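Side-chain contacts in plantazolicin methyltransferase BamL (Bacillus amyloliquefaciens subsp. plantarum, PDB 5DLY), which probably transfers methyl groups from S-adenosylmethionine to the amino terminus of desmethyl-plantazolicin, and here binds S-adenosyl-L-homocysteine with a thiazole-bearing substrate analogue: residues Ile45-Ser50 and His259-Lys264; Thr145-Leu150 and Ser154-Val159. All coordinates share one frame; numbering follows the deposited sequence.

Interaction 1. Residues Ile45-Ser50 and His259-Lys264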
loop_
_atom_site.group_PDB
_atom_site.type_symbol
_atom_site.label_atom_id
_atom_site.label_comp_id
_atom_site.label_asym_id
_atom_site.label_seq_id
_atom_site.Cartn_x
_atom_site.Cartn_y
_atom_site.Cartn_z
ATOM N N ILE A 45 -3.177 7.475 -2.967
ATOM C CA ILE A 45 -2.218 8.544 -2.657
ATOM C C ILE A 45 -2.941 9.789 -2.130
ATOM O O ILE A 45 -2.576 10.335 -1.087
ATOM C CB ILE A 45 -1.344 8.913 -3.878
ATOM C CG1 ILE A 45 -0.462 7.724 -4.298
ATOM C CG2 ILE A 45 -0.519 10.165 -3.581
ATOM C CD1 ILE A 45 0.130 7.851 -5.695
ATOM N N GLU A 46 -3.985 10.224 -2.837
ATOM C CA GLU A 46 -4.705 11.414 -2.391
ATOM C C GLU A 46 -5.416 11.192 -1.059
ATOM O O GLU A 46 -5.651 12.147 -0.307
ATOM C CB GLU A 46 -5.676 11.927 -3.465
ATOM C CG GLU A 46 -5.006 12.415 -4.751
ATOM C CD GLU A 46 -4.025 13.572 -4.557
ATOM O OE1 GLU A 46 -4.069 14.260 -3.522
ATOM O OE2 GLU A 46 -3.189 13.796 -5.459
ATOM N N THR A 47 -5.732 9.933 -0.750
ATOM C CA THR A 47 -6.340 9.596 0.529
ATOM C C THR A 47 -5.328 9.868 1.631
ATOM O O THR A 47 -5.663 10.539 2.600
ATOM C CB THR A 47 -6.847 8.143 0.567
ATOM O OG1 THR A 47 -7.903 7.990 -0.384
ATOM C CG2 THR A 47 -7.388 7.766 1.950
ATOM N N PHE A 48 -4.085 9.403 1.480
ATOM C CA PHE A 48 -3.130 9.673 2.553
ATOM C C PHE A 48 -2.723 11.142 2.642
ATOM O O PHE A 48 -2.491 11.647 3.735
ATOM C CB PHE A 48 -1.951 8.673 2.636
ATOM C CG PHE A 48 -0.895 8.810 1.555
ATOM C CD1 PHE A 48 -0.082 9.942 1.461
ATOM C CD2 PHE A 48 -0.638 7.740 0.705
ATOM C CE1 PHE A 48 0.923 10.015 0.496
ATOM C CE2 PHE A 48 0.366 7.804 -0.255
ATOM C CZ PHE A 48 1.140 8.948 -0.363
ATOM N N LEU A 49 -2.672 11.829 1.500
ATOM C CA LEU A 49 -2.388 13.269 1.508
ATOM C C LEU A 49 -3.500 14.065 2.168
ATOM O O LEU A 49 -3.232 14.998 2.938
ATOM C CB LEU A 49 -2.105 13.775 0.100
ATOM C CG LEU A 49 -0.822 13.228 -0.521
ATOM C CD1 LEU A 49 -0.740 13.658 -1.971
ATOM C CD2 LEU A 49 0.414 13.667 0.251
ATOM N N SER A 50 -4.746 13.697 1.888
ATOM C CA SER A 50 -5.872 14.379 2.512
ATOM C C SER A 50 -5.892 14.114 4.011
ATOM O O SER A 50 -6.136 15.029 4.796
ATOM C CB SER A 50 -7.191 13.956 1.875
ATOM O OG SER A 50 -8.277 14.574 2.551
ATOM N N HIS A 259 -8.019 -1.594 4.116
ATOM C CA HIS A 259 -7.372 -0.301 4.329
ATOM C C HIS A 259 -6.961 -0.217 5.785
ATOM O O HIS A 259 -7.800 -0.368 6.670
ATOM C CB HIS A 259 -8.330 0.847 4.003
ATOM C CG HIS A 259 -8.880 0.791 2.618
ATOM N ND1 HIS A 259 -9.922 -0.040 2.274
ATOM C CD2 HIS A 259 -8.532 1.454 1.486
ATOM C CE1 HIS A 259 -10.186 0.101 0.988
ATOM N NE2 HIS A 259 -9.371 1.010 0.491
ATOM N N GLY A 260 -5.673 -0.009 6.039
ATOM C CA GLY A 260 -5.160 0.030 7.411
ATOM C C GLY A 260 -4.295 1.248 7.629
ATOM O O GLY A 260 -3.530 1.637 6.740
ATOM N N TRP A 261 -4.452 1.876 8.794
ATOM C CA TRP A 261 -3.636 3.018 9.188
ATOM C C TRP A 261 -2.974 2.752 10.519
ATOM O O TRP A 261 -3.613 2.240 11.452
ATOM C CB TRP A 261 -4.475 4.297 9.343
ATOM C CG TRP A 261 -5.296 4.677 8.156
ATOM C CD1 TRP A 261 -6.488 4.137 7.783
ATOM C CD2 TRP A 261 -4.992 5.695 7.197
ATOM N NE1 TRP A 261 -6.947 4.741 6.638
ATOM C CE2 TRP A 261 -6.053 5.711 6.261
ATOM C CE3 TRP A 261 -3.936 6.610 7.044
ATOM C CZ2 TRP A 261 -6.077 6.585 5.171
ATOM C CZ3 TRP A 261 -3.959 7.484 5.955
ATOM C CH2 TRP A 261 -5.026 7.462 5.032
ATOM N N ILE A 262 -1.689 3.092 10.594
ATOM C CA ILE A 262 -0.951 3.159 11.846
ATOM C C ILE A 262 -0.560 4.628 11.997
ATOM O O ILE A 262 0.212 5.166 11.194
ATOM C CB ILE A 262 0.267 2.211 11.830
ATOM C CG1 ILE A 262 -0.195 0.752 11.815
ATOM C CG2 ILE A 262 1.144 2.412 13.058
ATOM C CD1 ILE A 262 0.844 -0.212 11.276
ATOM N N ILE A 263 -1.129 5.280 13.009
ATOM C CA ILE A 263 -1.071 6.737 13.141
ATOM C C ILE A 263 -0.272 7.130 14.381
ATOM O O ILE A 263 -0.581 6.683 15.482
ATOM C CB ILE A 263 -2.498 7.329 13.235
ATOM C CG1 ILE A 263 -3.284 7.023 11.955
ATOM C CG2 ILE A 263 -2.457 8.836 13.493
ATOM C CD1 ILE A 263 -4.767 6.803 12.186
ATOM N N LYS A 264 0.761 7.941 14.192
ATOM C CA LYS A 264 1.531 8.446 15.328
ATOM C C LYS A 264 1.330 9.948 15.502
ATOM O O LYS A 264 1.512 10.742 14.570
ATOM C CB LYS A 264 3.024 8.087 15.219
ATOM C CG LYS A 264 3.837 8.457 16.457
ATOM C CD LYS A 264 5.260 7.937 16.352
ATOM C CE LYS A 264 6.073 8.283 17.593
ATOM N NZ LYS A 264 7.347 7.517 17.621
#

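Interaction 2. Residues Thr145-Leu150 and Ser154-Val159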
loop_
_atom_site.group_PDB
_atom_site.type_symbol
_atom_site.label_atom_id
_atom_site.label_comp_id
_atom_site.label_asym_id
_atom_site.label_seq_id
_atom_site.Cartn_x
_atom_site.Cartn_y
_atom_site.Cartn_z
ATOM N N THR A 145 9.465 -2.692 12.318
ATOM C CA THR A 145 10.580 -1.879 11.846
ATOM C C THR A 145 10.124 -0.510 11.329
ATOM O O THR A 145 10.712 0.520 11.674
ATOM C CB THR A 145 11.362 -2.643 10.769
ATOM O OG1 THR A 145 11.998 -3.766 11.387
ATOM C CG2 THR A 145 12.420 -1.754 10.121
ATOM N N LEU A 146 9.073 -0.498 10.512
ATOM C CA LEU A 146 8.560 0.756 9.973
ATOM C C LEU A 146 8.047 1.713 11.046
ATOM O O LEU A 146 8.203 2.926 10.933
ATOM C CB LEU A 146 7.501 0.490 8.901
ATOM C CG LEU A 146 8.033 -0.207 7.636
ATOM C CD1 LEU A 146 6.885 -0.624 6.732
ATOM C CD2 LEU A 146 9.028 0.655 6.865
ATOM N N ILE A 147 7.468 1.167 12.109
ATOM C CA ILE A 147 7.030 2.007 13.222
ATOM C C ILE A 147 8.203 2.792 13.840
ATOM O O ILE A 147 8.029 3.951 14.232
ATOM C CB ILE A 147 6.226 1.186 14.244
ATOM C CG1 ILE A 147 4.881 0.811 13.613
ATOM C CG2 ILE A 147 5.959 1.986 15.510
ATOM C CD1 ILE A 147 4.047 -0.173 14.404
ATOM N N HIS A 148 9.397 2.195 13.877
ATOM C CA HIS A 148 10.599 2.910 14.361
ATOM C C HIS A 148 10.953 4.141 13.539
ATOM O O HIS A 148 11.616 5.055 14.046
ATOM C CB HIS A 148 11.840 2.015 14.378
ATOM C CG HIS A 148 11.662 0.732 15.118
ATOM N ND1 HIS A 148 11.073 0.663 16.361
ATOM C CD2 HIS A 148 12.024 -0.533 14.801
ATOM C CE1 HIS A 148 11.064 -0.592 16.772
ATOM N NE2 HIS A 148 11.624 -1.339 15.839
ATOM N N LEU A 149 10.554 4.132 12.266
ATOM C CA LEU A 149 10.868 5.214 11.330
ATOM C C LEU A 149 9.799 6.305 11.275
ATOM O O LEU A 149 9.977 7.296 10.580
ATOM C CB LEU A 149 11.125 4.653 9.922
ATOM C CG LEU A 149 12.476 3.978 9.686
ATOM C CD1 LEU A 149 12.504 3.345 8.304
ATOM C CD2 LEU A 149 13.612 4.983 9.836
ATOM N N LEU A 150 8.706 6.132 12.003
ATOM C CA LEU A 150 7.633 7.139 12.000
ATOM C C LEU A 150 8.040 8.412 12.735
ATOM O O LEU A 150 8.598 8.353 13.837
ATOM C CB LEU A 150 6.349 6.573 12.603
ATOM C CG LEU A 150 5.586 5.544 11.770
ATOM C CD1 LEU A 150 4.467 4.962 12.628
ATOM C CD2 LEU A 150 5.051 6.122 10.461
ATOM N N SER A 154 2.725 11.410 11.892
ATOM C CA SER A 154 2.941 10.492 10.779
ATOM C C SER A 154 1.890 9.404 10.680
ATOM O O SER A 154 1.124 9.160 11.613
ATOM C CB SER A 154 4.315 9.821 10.916
ATOM O OG SER A 154 4.358 9.075 12.127
ATOM N N CYS A 155 1.899 8.712 9.542
ATOM C CA CYS A 155 1.096 7.509 9.401
ATOM C C CYS A 155 1.721 6.523 8.432
ATOM O O CYS A 155 2.413 6.919 7.489
ATOM C CB CYS A 155 -0.337 7.836 8.959
ATOM S SG CYS A 155 -0.413 8.680 7.373
ATOM N N ILE A 156 1.481 5.242 8.700
ATOM C CA ILE A 156 1.628 4.177 7.700
ATOM C C ILE A 156 0.239 3.949 7.126
ATOM O O ILE A 156 -0.706 3.749 7.891
ATOM C CB ILE A 156 2.130 2.847 8.308
ATOM C CG1 ILE A 156 3.400 3.072 9.133
ATOM C CG2 ILE A 156 2.397 1.822 7.199
ATOM C CD1 ILE A 156 3.948 1.837 9.820
ATOM N N TYR A 157 0.112 3.961 5.801
ATOM C CA TYR A 157 -1.148 3.619 5.139
ATOM C C TYR A 157 -0.942 2.369 4.291
ATOM O O TYR A 157 -0.075 2.342 3.419
ATOM C CB TYR A 157 -1.671 4.796 4.299
ATOM C CG TYR A 157 -3.008 4.560 3.615
ATOM C CD1 TYR A 157 -4.048 3.910 4.279
ATOM C CD2 TYR A 157 -3.239 5.009 2.305
ATOM C CE1 TYR A 157 -5.282 3.702 3.658
ATOM C CE2 TYR A 157 -4.467 4.813 1.680
ATOM C CZ TYR A 157 -5.481 4.144 2.363
ATOM O OH TYR A 157 -6.703 3.930 1.757
ATOM N N ILE A 158 -1.747 1.344 4.557
ATOM C CA ILE A 158 -1.619 0.025 3.937
ATOM C C ILE A 158 -2.913 -0.278 3.203
ATOM O O ILE A 158 -3.993 -0.170 3.789
ATOM C CB ILE A 158 -1.406 -1.080 5.011
ATOM C CG1 ILE A 158 -0.177 -0.782 5.883
ATOM C CG2 ILE A 158 -1.271 -2.457 4.359
ATOM C CD1 ILE A 158 -0.046 -1.665 7.113
ATOM N N VAL A 159 -2.816 -0.628 1.920
ATOM C CA VAL A 159 -3.979 -1.030 1.133
ATOM C C VAL A 159 -3.627 -2.379 0.536
ATOM O O VAL A 159 -2.594 -2.518 -0.078
ATOM C CB VAL A 159 -4.296 -0.015 0.004
ATOM C CG1 VAL A 159 -5.560 -0.414 -0.754
ATOM C CG2 VAL A 159 -4.460 1.379 0.586
#

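Interaction 1. Residues Ile45-Ser50 and His259-Lys264
Thr-47 and Phe-48, on one turn of helix 23-56, meet the indole of Trp-261 on strand 258-265 by apolar contact alone. The six-membered half of the indole points its rim at the helix. Thr-47 CG2 comes to that edge in the ring plane, 3.7 Å from Trp-261 CZ2, and it can do so because the methyl stands anti to the backbone N. Beside it the corner atom Trp-261 CH2 lies 3.8 Å from Phe-48 CA, so the indole reaches the helix backbone itself. Phe-48 adds its CB, 4.1 Å from Trp-261 CZ3, while its phenyl leads away from the strand and packs edge-to-face on Phe-128.

The polar atoms are satisfied by other partners: Thr-47 OG1 bonds to Ile-43 O within the helix, and Trp-261 NE1 to Gly-219 O. Ring stacks of Trp-261 with Tyr-157, Phe-51 and Phe-221 add to its packing.

Tryptophan suits the place because its length spans the gap between helix and sheet, and threonine because its methyl faces the indole while its hydroxyl bonds back to its own helix. The chemistry therefore implies a join that depends on shape and burial, with no hydrogen bond across it.

Interaction 2. Residues Thr145-Leu150 and Ser154-Val159
Ile-156 CD1 is the knob of this contact, rising from strand 154-160 toward helix 139-148. Ile-156 CD1 lies 3.9 Å from Leu-146 CB and 4.0 Å from Ile-147 CG1, so two successive helix residues receive one methyl. Ile-156 and Ile-147 cross at about a right angle, end against stem. Ile-156 has CG1 anti to its carbonyl carbon (chi1 -52°) and an extended end, which together carry CD1 to the helix.

Leu-150 fills the next hollow, between Ser-154 and Ile-156, which project from the same side of the strand. Leu-150 CD2 wedges in, 3.7 Å from Ile-156 CG1 and 3.8 Å from Ser-154 CB, and again the two aliphatic chains cross nearly perpendicularly. Small Ser-154 leaves room for Leu-150 beside it: Ser-154 OG sits 3.2 Å from Leu-150 CB, a close packing contact, while the hydroxyl bonds to Ser-151 O and so is satisfied in a buried place. Branched aliphatics suit the remainder, since their methyls and stems interdigitate without polar atoms to satisfy.

Leu-146 and Leu-150 also touch Ile-129 and Ile-127 of the neighbouring parallel strand 124-130. A helix folding back onto the strand that follows it is part of the beta-alpha-beta crossover of the Rossmann-like methyltransferase fold.

How the interactions relate
Both contacts are buried and apolar, and they pack on adjacent strands of one sheet, 154-160 and 258-265, which run antiparallel. Ile-262 O accepts a probable hydrogen bond from Ile-156 N at 2.8 Å, tying the contacts through the backbone. The helices cover opposite faces: Ile-156 turns to helix 139-148, whereas Tyr-157 and Trp-261 face helix 23-56. Interaction 1 joins parts far apart in sequence and leans on one large aromatic ring; interaction 2, nested within that loop, joins close neighbours through branched aliphatics and buries more surface. At these two points, an aromatic ring meets one helix and interlocking aliphatics the other.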